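Local coordinates for protein UDP-N-acetylglucosamine 4,6-dehydratase (Vibrio fischeri, PDB 3PVZ) that probably acts as a lyase, a nucleotide-sugar 4,6-dehydratase of the polysaccharide synthase family, and binds NAD in a Rossmann-type fold, at residues Arg58-Leu63 and Gly85-Asp90; Asp166-Pro171 and Thr197-Asn202; Pro285-Ser290 and Cys309-Ser314. One frame throughout, in Å; residues are numbered along the deposited sequence. Where two conformers were deposited one is given.

Contact 1. Residues Arg58-Leu63 and Gly85-Asp90; sequences RNPQKL and GYINGD
K62 and D90 form a parallel beta bridge, CA to CA 4.5 Å, where strands 62-66 and 90-94 begin side by side at one margin of the Rossmann-type sheet. Both backbone groups of D90 are used: its N donates to Q61 O (2.9 Å, 166°), and its O accepts from L63 N (2.8 Å, 168°). D90 thus grips the residues before and after K62, the usual parallel pattern. The two side chains lie side by side and point the same way. A chi1 of -172° puts K62 CG near D90 OD2, and the extended chain beyond it carries CD and CE past the carboxylate, with K62 CE 3.6 Å from D90 OD2. This contact is no salt bridge: the ammonium goes on to D110, Q112 O and a cation-pi contact with Y113, while D90 OD1 is bonded to Q92.

Before the bridge the chains diverge. I87 CD1 meets P60 CD at 3.8 Å, the two side chains crossing at about a right angle, and F56 of helix 46-56 adds to the apolar packing on I87. Two waters bridge the segments on the N59 side. One donates to P60 O and N59 OD1 and weakly accepts from G89 N; the other accepts from N88 N at 3.0 Å and also donates to N59. The amide oxygen N59 OD1 therefore receives two water protons while lying 3.6 Å from I87 CG2.

Contact 2. Residues Asp166-Pro171 and Thr197-Asn202; sequences DKAANP and TARFAN. With NAD (nicotinamide-adenine-dinucleotide), chain E; SCN (thiocyanate ion), chain G.
In the nicotinamide end of the NAD pocket, the loop after strand 159-163 meets the chain leaving strand 194-198, with R199 packed against the backbone of D166, K167 and A168. The arginine's methylenes do the closest touching: R199 CG and D166 O are 3.3 Å apart, and CD is equally near that oxygen. The chain then bends, chi3 of -75° placing NE, and the guanidinium turns one face to the loop. A168 N sits 4.0 Å above its plane, over the centre, while K167 C is offset toward the rim. No bond joins the guanidinium to these backbone atoms; NE donates to T165 O and NH2 to F325 O, which fix its orientation from outside the two segments.

Both segments also reach the cofactor. F200 CB lies 3.7 Å from NAD C5N, whereas D166 OD1 approaches from the other side of the ring's plane, 3.1 Å from NAD C6N. A201 O is 3.5 Å from NAD C4N. The amide A201 N donates to the thiocyanate N (2.8 Å, 146°), an ion probably from the crystallisation liquor, whose carbon lies at the edge of the F200 ring. NAD is also hydrogen-bonded by I47, K179 and V203 of the same chain and by N71 of the second subunit. Oxygens so near C4N and C6N would be expected to suit an electron-poor, oxidised nicotinamide.

Contact 3. Residues Pro285-Ser290 and Cys309-Ser314; sequences PHLCES and CLFTSS
This is a parallel strand pairing inside a beta-alpha-beta unit: strand 284-287, helix 291-300 and strand 306-312, in a three-stranded sheet separate from the large one. L287 bridges to C309 with CA atoms 5.1 Å apart. Two backbone bonds define it: C309 N donates to H286 O at 2.7 Å, and C288 N donates to C309 O at 2.8 Å in a nearly straight bond (170°). The carbonyl of C309 points almost directly at that amide. H286 also pairs with W307, and the 58° between the short strand segments fits strands parting after the bridge.

C309 SG, anti to its own carbonyl carbon (chi1 -65°), rests 3.9 Å from P285 CB. In the conformer given, L287 CD2 lies near F311 CD2, the side chains crossing at about a right angle; with a second conformer deposited, this contact is doubtful. Farther along, one branch of L310 reaches past C288 to the backbone of S290, CD1 lying 3.3 Å from S290 C, just where S290 occupies the N-cap position of helix 291-300. C288 CB is 3.5 Å from C309 O, and C288 SG lies at the in-plane edge of the H286 ring.

P285, C309 and F311 pack on helix 270-280 through A271, V275 and L278, whereas H286 and C288 meet L297 of helix 291-300; strand 306-312 continues the sheet to strand 224-227.

Contacts 1 and 3 are both parallel strand pairings with two backbone bonds, but they belong to different sheets on opposite sides of the chain's centre. Contact 1 joins the edge strand 90-94 to its inner neighbour 62-66 and pairs apolar packing with waters and a lysine committed to other partners; contact 3 is flanked mainly by apolar and sulphur-bearing side chains. Contact 2 reaches the same large sheet as contact 1, but its centre is about 10 Å from the centre of the chain, against 24 Å and 29 Å for the more peripheral contacts 1 and 3; all three are partly buried. There direct bonds between segments are absent, and arginine packs on the loop whose D166 also lies at the nicotinamide.

Contact 1. Residues Arg58-Leu63 and Gly85-Asp90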
loop_
_atom_site.group_PDB
_atom_site.type_symbol
_atom_site.label_atom_id
_atom_site.label_comp_id
_atom_site.label_asym_id
_atom_site.label_seq_id
_atom_site.Cartn_x
_atom_site.Cartn_y
_atom_site.Cartn_z
ATOM N N ARG A 58 12.674 -21.261 8.806
ATOM C CA ARG A 58 13.110 -22.604 8.399
ATOM C C ARG A 58 14.352 -22.575 7.484
ATOM O O ARG A 58 14.640 -23.551 6.750
ATOM C CB ARG A 58 11.959 -23.300 7.703
ATOM C CG ARG A 58 10.843 -23.664 8.736
ATOM C CD ARG A 58 9.711 -24.347 8.108
ATOM N NE ARG A 58 8.735 -24.762 9.106
ATOM C CZ ARG A 58 7.693 -24.017 9.535
ATOM N NH1 ARG A 58 7.453 -22.783 9.067
ATOM N NH2 ARG A 58 6.878 -24.503 10.462
ATOM N N ASN A 59 15.033 -21.423 7.511
ATOM C CA ASN A 59 16.385 -21.237 6.991
ATOM C C ASN A 59 16.543 -21.546 5.497
ATOM O O ASN A 59 17.251 -22.460 5.147
ATOM C CB ASN A 59 17.346 -22.078 7.815
ATOM C CG ASN A 59 18.775 -21.885 7.415
ATOM O OD1 ASN A 59 19.198 -20.765 7.107
ATOM N ND2 ASN A 59 19.516 -22.995 7.312
ATOM N N PRO A 60 15.870 -20.787 4.637
ATOM C CA PRO A 60 15.782 -21.026 3.211
ATOM C C PRO A 60 17.074 -20.673 2.446
ATOM O O PRO A 60 17.809 -19.762 2.863
ATOM C CB PRO A 60 14.741 -20.039 2.764
ATOM C CG PRO A 60 14.893 -18.878 3.692
ATOM C CD PRO A 60 15.220 -19.515 5.026
ATOM N N GLN A 61 17.274 -21.298 1.275
ATOM C CA GLN A 61 18.499 -21.074 0.503
ATOM C C GLN A 61 18.450 -19.666 -0.051
ATOM O O GLN A 61 19.439 -18.935 -0.101
ATOM C CB GLN A 61 18.588 -22.088 -0.615
ATOM C CG GLN A 61 19.785 -22.960 -0.780
ATOM C CD GLN A 61 19.556 -23.851 -2.029
ATOM O OE1 GLN A 61 19.022 -23.363 -2.935
ATOM N NE2 GLN A 61 19.907 -25.118 -2.021
ATOM N N LYS A 62 17.256 -19.269 -0.448
ATOM C CA LYS A 62 16.997 -18.027 -1.173
ATOM C C LYS A 62 15.560 -17.615 -0.846
ATOM O O LYS A 62 14.645 -18.440 -0.932
ATOM C CB LYS A 62 17.185 -18.209 -2.684
ATOM C CG LYS A 62 17.109 -16.893 -3.452
ATOM C CD LYS A 62 17.327 -17.073 -4.913
ATOM C CE LYS A 62 17.324 -15.728 -5.676
ATOM N NZ LYS A 62 17.332 -16.035 -7.146
ATOM N N LEU A 63 15.411 -16.349 -0.418
ATOM C CA LEU A 63 14.153 -15.739 -0.160
ATOM C C LEU A 63 14.130 -14.269 -0.537
ATOM O O LEU A 63 14.766 -13.415 0.093
ATOM C CB LEU A 63 13.748 -15.996 1.288
ATOM C CG LEU A 63 12.553 -15.199 1.847
ATOM C CD1 LEU A 63 11.350 -15.589 1.019
ATOM C CD2 LEU A 63 12.296 -15.385 3.360
ATOM N N GLY A 85 16.586 -13.230 13.661
ATOM C CA GLY A 85 17.982 -12.879 13.427
ATOM C C GLY A 85 18.318 -12.996 11.931
ATOM O O GLY A 85 17.627 -12.425 11.101
ATOM N N TYR A 86 19.397 -13.706 11.623
ATOM C CA TYR A 86 19.993 -13.728 10.295
ATOM C C TYR A 86 20.203 -15.154 9.846
ATOM O O TYR A 86 20.261 -16.055 10.667
ATOM C CB TYR A 86 21.340 -12.986 10.271
ATOM C CG TYR A 86 21.238 -11.554 10.772
ATOM C CD1 TYR A 86 21.077 -10.508 9.886
ATOM C CD2 TYR A 86 21.261 -11.264 12.134
ATOM C CE1 TYR A 86 20.960 -9.193 10.330
ATOM C CE2 TYR A 86 21.157 -9.946 12.595
ATOM C CZ TYR A 86 21.011 -8.922 11.682
ATOM O OH TYR A 86 20.888 -7.617 12.094
ATOM N N ILE A 87 20.249 -15.325 8.525
ATOM C CA ILE A 87 20.516 -16.590 7.890
ATOM C C ILE A 87 21.671 -16.442 6.906
ATOM O O ILE A 87 22.042 -15.333 6.556
ATOM C CB ILE A 87 19.271 -17.119 7.105
ATOM C CG1 ILE A 87 18.858 -16.123 5.994
ATOM C CG2 ILE A 87 18.144 -17.453 8.073
ATOM C CD1 ILE A 87 17.628 -16.521 5.246
ATOM N N ASN A 88 22.212 -17.571 6.425
ATOM C CA ASN A 88 23.391 -17.533 5.532
ATOM C C ASN A 88 22.965 -17.302 4.096
ATOM O O ASN A 88 23.753 -16.824 3.303
ATOM C CB ASN A 88 24.104 -18.862 5.524
ATOM C CG ASN A 88 24.698 -19.208 6.860
ATOM O OD1 ASN A 88 25.072 -18.307 7.667
ATOM N ND2 ASN A 88 24.824 -20.539 7.101
ATOM N N GLY A 89 21.715 -17.663 3.819
ATOM C CA GLY A 89 21.144 -17.694 2.462
ATOM C C GLY A 89 20.791 -16.315 1.965
ATOM O O GLY A 89 21.094 -15.309 2.601
ATOM N N ASP A 90 20.210 -16.286 0.767
ATOM C CA ASP A 90 20.118 -15.077 0.006
ATOM C C ASP A 90 18.756 -14.476 0.321
ATOM O O ASP A 90 17.764 -14.766 -0.386
ATOM C CB ASP A 90 20.289 -15.464 -1.474
ATOM C CG ASP A 90 20.112 -14.329 -2.438
ATOM O OD1 ASP A 90 19.992 -13.159 -2.022
ATOM O OD2 ASP A 90 20.086 -14.627 -3.659
HETATM O O HOH W 1 19.799 -19.784 4.624
HETATM O O HOH W 2 21.495 -19.891 8.191
#

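Contact 2. Residues Asp166-Pro171 and Thr197-Asn202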
loop_
_atom_site.group_PDB
_atom_site.type_symbol
_atom_site.label_atom_id
_atom_site.label_comp_id
_atom_site.label_asym_id
_atom_site.label_seq_id
_atom_site.Cartn_x
_atom_site.Cartn_y
_atom_site.Cartn_z
ATOM N N ASP A 166 -12.572 -16.118 -1.800
ATOM C CA ASP A 166 -12.874 -16.359 -0.380
ATOM C C ASP A 166 -13.936 -17.446 -0.176
ATOM O O ASP A 166 -13.934 -18.138 0.848
ATOM C CB ASP A 166 -13.356 -15.075 0.318
ATOM C CG ASP A 166 -12.314 -13.982 0.349
ATOM O OD1 ASP A 166 -11.171 -14.171 -0.118
ATOM O OD2 ASP A 166 -12.646 -12.895 0.849
ATOM N N LYS A 167 -14.839 -17.595 -1.145
ATOM C CA LYS A 167 -15.924 -18.562 -1.039
ATOM C C LYS A 167 -16.178 -19.319 -2.336
ATOM O O LYS A 167 -15.890 -18.831 -3.448
ATOM C CB LYS A 167 -17.211 -17.875 -0.580
ATOM C CG LYS A 167 -17.610 -16.653 -1.403
ATOM C CD LYS A 167 -18.678 -15.830 -0.681
ATOM C CE LYS A 167 -18.374 -14.324 -0.717
ATOM N NZ LYS A 167 -19.012 -13.618 0.450
ATOM N N ALA A 168 -16.725 -20.520 -2.178
ATOM C CA ALA A 168 -17.007 -21.383 -3.313
ATOM C C ALA A 168 -18.199 -20.850 -4.123
ATOM O O ALA A 168 -18.303 -21.095 -5.326
ATOM C CB ALA A 168 -17.260 -22.795 -2.828
ATOM N N ALA A 169 -19.082 -20.101 -3.457
ATOM C CA ALA A 169 -20.321 -19.577 -4.073
ATOM C C ALA A 169 -20.004 -18.528 -5.102
ATOM O O ALA A 169 -18.953 -17.927 -5.043
ATOM C CB ALA A 169 -21.227 -18.960 -3.011
ATOM N N ASN A 170 -20.920 -18.320 -6.037
ATOM C CA ASN A 170 -20.823 -17.231 -6.991
ATOM C C ASN A 170 -20.454 -15.898 -6.374
ATOM O O ASN A 170 -20.850 -15.596 -5.250
ATOM C CB ASN A 170 -22.129 -17.060 -7.765
ATOM C CG ASN A 170 -22.126 -17.848 -9.050
ATOM O OD1 ASN A 170 -21.770 -19.037 -9.047
ATOM N ND2 ASN A 170 -22.477 -17.189 -10.169
ATOM N N PRO A 171 -19.664 -15.099 -7.105
ATOM C CA PRO A 171 -19.310 -13.793 -6.581
ATOM C C PRO A 171 -20.506 -12.888 -6.635
ATOM O O PRO A 171 -21.392 -13.083 -7.461
ATOM C CB PRO A 171 -18.215 -13.305 -7.531
ATOM C CG PRO A 171 -18.516 -13.973 -8.824
ATOM C CD PRO A 171 -19.059 -15.344 -8.430
ATOM N N THR A 197 -3.545 -23.244 -4.341
ATOM C CA THR A 197 -4.001 -22.037 -3.656
ATOM C C THR A 197 -4.419 -22.315 -2.209
ATOM O O THR A 197 -4.261 -23.420 -1.700
ATOM C CB THR A 197 -5.175 -21.365 -4.406
ATOM O OG1 THR A 197 -6.318 -22.199 -4.318
ATOM C CG2 THR A 197 -4.887 -21.138 -5.901
ATOM N N ALA A 198 -4.874 -21.263 -1.533
ATOM C CA ALA A 198 -5.522 -21.360 -0.262
ATOM C C ALA A 198 -6.786 -20.520 -0.225
ATOM O O ALA A 198 -6.896 -19.521 -0.897
ATOM C CB ALA A 198 -4.613 -20.959 0.803
ATOM N N ARG A 199 -7.736 -20.938 0.590
ATOM C CA ARG A 199 -8.921 -20.144 0.873
ATOM C C ARG A 199 -8.949 -19.871 2.375
ATOM O O ARG A 199 -8.870 -20.808 3.197
ATOM C CB ARG A 199 -10.122 -20.916 0.423
ATOM C CG ARG A 199 -11.440 -20.238 0.759
ATOM C CD ARG A 199 -12.570 -20.993 0.055
ATOM N NE ARG A 199 -12.598 -20.706 -1.399
ATOM C CZ ARG A 199 -12.898 -21.596 -2.344
ATOM N NH1 ARG A 199 -12.902 -21.233 -3.619
ATOM N NH2 ARG A 199 -13.195 -22.844 -2.022
ATOM N N PHE A 200 -9.020 -18.598 2.732
ATOM C CA PHE A 200 -8.865 -18.178 4.132
ATOM C C PHE A 200 -10.173 -17.699 4.778
ATOM O O PHE A 200 -11.044 -17.192 4.098
ATOM C CB PHE A 200 -7.877 -17.014 4.257
ATOM C CG PHE A 200 -6.503 -17.275 3.689
ATOM C CD1 PHE A 200 -5.491 -17.779 4.469
ATOM C CD2 PHE A 200 -6.206 -16.910 2.392
ATOM C CE1 PHE A 200 -4.206 -17.934 3.957
ATOM C CE2 PHE A 200 -4.937 -17.106 1.883
ATOM C CZ PHE A 200 -3.948 -17.641 2.668
ATOM N N ALA A 201 -10.300 -17.936 6.079
ATOM C CA ALA A 201 -11.187 -17.208 6.986
ATOM C C ALA A 201 -10.688 -15.772 7.138
ATOM O O ALA A 201 -9.665 -15.400 6.584
ATOM C CB ALA A 201 -11.153 -17.896 8.357
ATOM N N ASN A 202 -11.361 -14.965 7.930
ATOM C CA ASN A 202 -10.813 -13.652 8.244
ATOM C C ASN A 202 -9.524 -13.725 9.026
ATOM O O ASN A 202 -9.487 -14.326 10.093
ATOM C CB ASN A 202 -11.819 -12.855 9.054
ATOM C CG ASN A 202 -12.967 -12.373 8.229
ATOM O OD1 ASN A 202 -13.537 -13.117 7.451
ATOM N ND2 ASN A 202 -13.341 -11.133 8.426
HETATM P PA NAD E . -2.899 -6.920 2.106
HETATM O O1A NAD E . -3.549 -5.647 1.671
HETATM O O2A NAD E . -2.387 -6.784 3.508
HETATM O O5B NAD E . -1.517 -7.155 1.355
HETATM C C5B NAD E . -1.571 -7.121 -0.088
HETATM C C4B NAD E . -0.131 -6.765 -0.472
HETATM O O4B NAD E . 0.055 -6.709 -1.871
HETATM C C3B NAD E . 0.247 -5.363 0.106
HETATM O O3B NAD E . 1.438 -5.424 0.862
HETATM C C2B NAD E . 0.399 -4.504 -1.171
HETATM O O2B NAD E . 1.260 -3.381 -1.027
HETATM C C1B NAD E . 0.896 -5.615 -2.126
HETATM N N9A NAD E . 0.709 -5.226 -3.516
HETATM C C8A NAD E . -0.430 -4.831 -4.102
HETATM N N7A NAD E . -0.231 -4.504 -5.337
HETATM C C5A NAD E . 1.081 -4.776 -5.612
HETATM C C6A NAD E . 1.892 -4.635 -6.734
HETATM N N6A NAD E . 1.292 -4.209 -7.894
HETATM N N1A NAD E . 3.181 -4.955 -6.673
HETATM C C2A NAD E . 3.723 -5.378 -5.537
HETATM N N3A NAD E . 2.999 -5.499 -4.451
HETATM C C4A NAD E . 1.704 -5.217 -4.453
HETATM O O3 NAD E . -3.931 -8.135 1.887
HETATM P PN NAD E . -3.776 -9.481 2.791
HETATM O O1N NAD E . -4.709 -9.409 3.989
HETATM O O2N NAD E . -2.431 -9.945 3.172
HETATM O O5D NAD E . -4.583 -10.533 1.806
HETATM C C5D NAD E . -3.758 -10.987 0.743
HETATM C C4D NAD E . -4.574 -11.919 -0.160
HETATM O O4D NAD E . -5.374 -12.835 0.653
HETATM C C3D NAD E . -5.591 -11.096 -0.982
HETATM O O3D NAD E . -5.926 -11.716 -2.245
HETATM C C2D NAD E . -6.871 -11.177 -0.120
HETATM O O2D NAD E . -8.067 -10.978 -0.889
HETATM C C1D NAD E . -6.788 -12.614 0.395
HETATM N N1N NAD E . -7.612 -12.828 1.595
HETATM C C2N NAD E . -7.335 -12.117 2.695
HETATM C C3N NAD E . -8.064 -12.289 3.853
HETATM C C7N NAD E . -7.792 -11.496 5.063
HETATM O O7N NAD E . -8.552 -11.670 6.013
HETATM N N7N NAD E . -6.799 -10.597 5.140
HETATM C C4N NAD E . -9.119 -13.235 3.872
HETATM C C5N NAD E . -9.364 -13.963 2.719
HETATM C C6N NAD E . -8.596 -13.732 1.577
HETATM S S SCN G . -5.351 -20.129 8.063
HETATM C C SCN G . -6.930 -19.568 7.499
HETATM N N SCN G . -7.993 -19.204 7.098
#

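Contact 3. Residues Pro285-Ser290 and Cys309-Ser314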
loop_
_atom_site.group_PDB
_atom_site.type_symbol
_atom_site.label_atom_id
_atom_site.label_comp_id
_atom_site.label_asym_id
_atom_site.label_seq_id
_atom_site.Cartn_x
_atom_site.Cartn_y
_atom_site.Cartn_z
ATOM N N PRO A 285 -16.416 -0.979 27.655
ATOM C CA PRO A 285 -17.154 -0.383 26.552
ATOM C C PRO A 285 -18.311 0.493 27.033
ATOM O O PRO A 285 -19.034 0.095 27.930
ATOM C CB PRO A 285 -17.705 -1.600 25.807
ATOM C CG PRO A 285 -16.869 -2.713 26.217
ATOM C CD PRO A 285 -16.427 -2.448 27.588
ATOM N N HIS A 286 -18.464 1.676 26.445
ATOM C CA HIS A 286 -19.645 2.490 26.664
ATOM C C HIS A 286 -20.450 2.452 25.385
ATOM O O HIS A 286 -19.992 2.938 24.355
ATOM C CB HIS A 286 -19.278 3.941 26.996
ATOM C CG HIS A 286 -20.459 4.793 27.366
ATOM N ND1 HIS A 286 -20.878 4.964 28.672
ATOM C CD2 HIS A 286 -21.318 5.509 26.601
ATOM C CE1 HIS A 286 -21.941 5.748 28.692
ATOM N NE2 HIS A 286 -22.228 6.096 27.451
ATOM N N LEU A 287 -21.643 1.873 25.446
ATOM C CA LEU A 287 -22.520 1.807 24.280
ATOM C C LEU A 287 -23.137 3.175 23.997
ATOM O O LEU A 287 -23.920 3.691 24.789
ATOM C CB LEU A 287 -23.610 0.747 24.471
ATOM C CG LEU A 287 -23.331 -0.637 23.860
ATOM C CD1 LEU A 287 -23.619 -1.768 24.855
ATOM C CD2 LEU A 287 -24.132 -0.827 22.560
ATOM N N CYS A 288 -22.753 3.772 22.876
ATOM C CA CYS A 288 -23.343 5.021 22.424
ATOM C C CYS A 288 -24.365 4.700 21.370
ATOM O O CYS A 288 -24.314 3.647 20.740
ATOM C CB CYS A 288 -22.292 5.937 21.805
ATOM S SG CYS A 288 -20.863 6.227 22.836
ATOM N N GLU A 289 -25.263 5.643 21.139
ATOM C CA GLU A 289 -26.327 5.460 20.169
ATOM C C GLU A 289 -26.256 6.524 19.086
ATOM O O GLU A 289 -27.260 6.771 18.415
ATOM C CB GLU A 289 -27.685 5.519 20.869
ATOM C CG GLU A 289 -28.013 6.895 21.459
ATOM C CD GLU A 289 -29.281 6.888 22.281
ATOM O OE1 GLU A 289 -30.107 5.957 22.116
ATOM O OE2 GLU A 289 -29.446 7.824 23.094
ATOM N N SER A 290 -25.093 7.161 18.923
ATOM C CA SER A 290 -24.922 8.205 17.908
ATOM C C SER A 290 -23.437 8.494 17.600
ATOM O O SER A 290 -22.598 8.483 18.507
ATOM C CB SER A 290 -25.633 9.494 18.355
ATOM O OG SER A 290 -25.356 10.579 17.476
ATOM N N CYS A 309 -18.319 3.113 22.219
ATOM C CA CYS A 309 -18.534 2.148 21.184
ATOM C C CYS A 309 -19.849 2.390 20.491
ATOM O O CYS A 309 -20.852 2.784 21.093
ATOM C CB CYS A 309 -18.530 0.734 21.747
ATOM S SG CYS A 309 -16.956 0.223 22.417
ATOM N N LEU A 310 -19.829 2.113 19.199
ATOM C CA LEU A 310 -20.983 2.267 18.367
ATOM C C LEU A 310 -21.177 0.988 17.606
ATOM O O LEU A 310 -20.541 0.739 16.580
ATOM C CB LEU A 310 -20.778 3.444 17.441
ATOM C CG LEU A 310 -22.078 3.932 16.821
ATOM C CD1 LEU A 310 -22.208 5.480 16.905
ATOM C CD2 LEU A 310 -22.159 3.410 15.386
ATOM N N PHE A 311 -22.045 0.153 18.138
ATOM C CA PHE A 311 -22.268 -1.149 17.560
ATOM C C PHE A 311 -23.489 -1.104 16.664
ATOM O O PHE A 311 -24.593 -0.914 17.106
ATOM C CB PHE A 311 -22.343 -2.185 18.655
ATOM C CG PHE A 311 -21.062 -2.310 19.458
ATOM C CD1 PHE A 311 -19.814 -2.199 18.848
ATOM C CD2 PHE A 311 -21.097 -2.564 20.815
ATOM C CE1 PHE A 311 -18.635 -2.342 19.586
ATOM C CE2 PHE A 311 -19.929 -2.703 21.550
ATOM C CZ PHE A 311 -18.703 -2.599 20.934
ATOM N N THR A 312 -23.237 -1.271 15.376
ATOM C CA THR A 312 -24.200 -0.987 14.329
ATOM C C THR A 312 -24.836 -2.273 13.836
ATOM O O THR A 312 -24.333 -3.343 14.093
ATOM C CB THR A 312 -23.476 -0.257 13.142
ATOM O OG1 THR A 312 -24.341 0.733 12.585
ATOM C CG2 THR A 312 -23.008 -1.249 12.041
ATOM N N SER A 313 -25.935 -2.145 13.116
ATOM C CA SER A 313 -26.587 -3.273 12.463
ATOM C C SER A 313 -27.286 -2.754 11.194
ATOM O O SER A 313 -27.446 -1.539 11.031
ATOM C CB SER A 313 -27.596 -3.922 13.414
ATOM O OG SER A 313 -28.612 -3.017 13.745
ATOM N N SER A 314 -27.692 -3.651 10.301
ATOM C CA SER A 314 -28.307 -3.226 9.047
ATOM C C SER A 314 -29.433 -4.166 8.631
ATOM O O SER A 314 -29.184 -5.347 8.384
ATOM C CB SER A 314 -27.238 -3.180 7.955
ATOM O OG SER A 314 -26.963 -4.489 7.506
#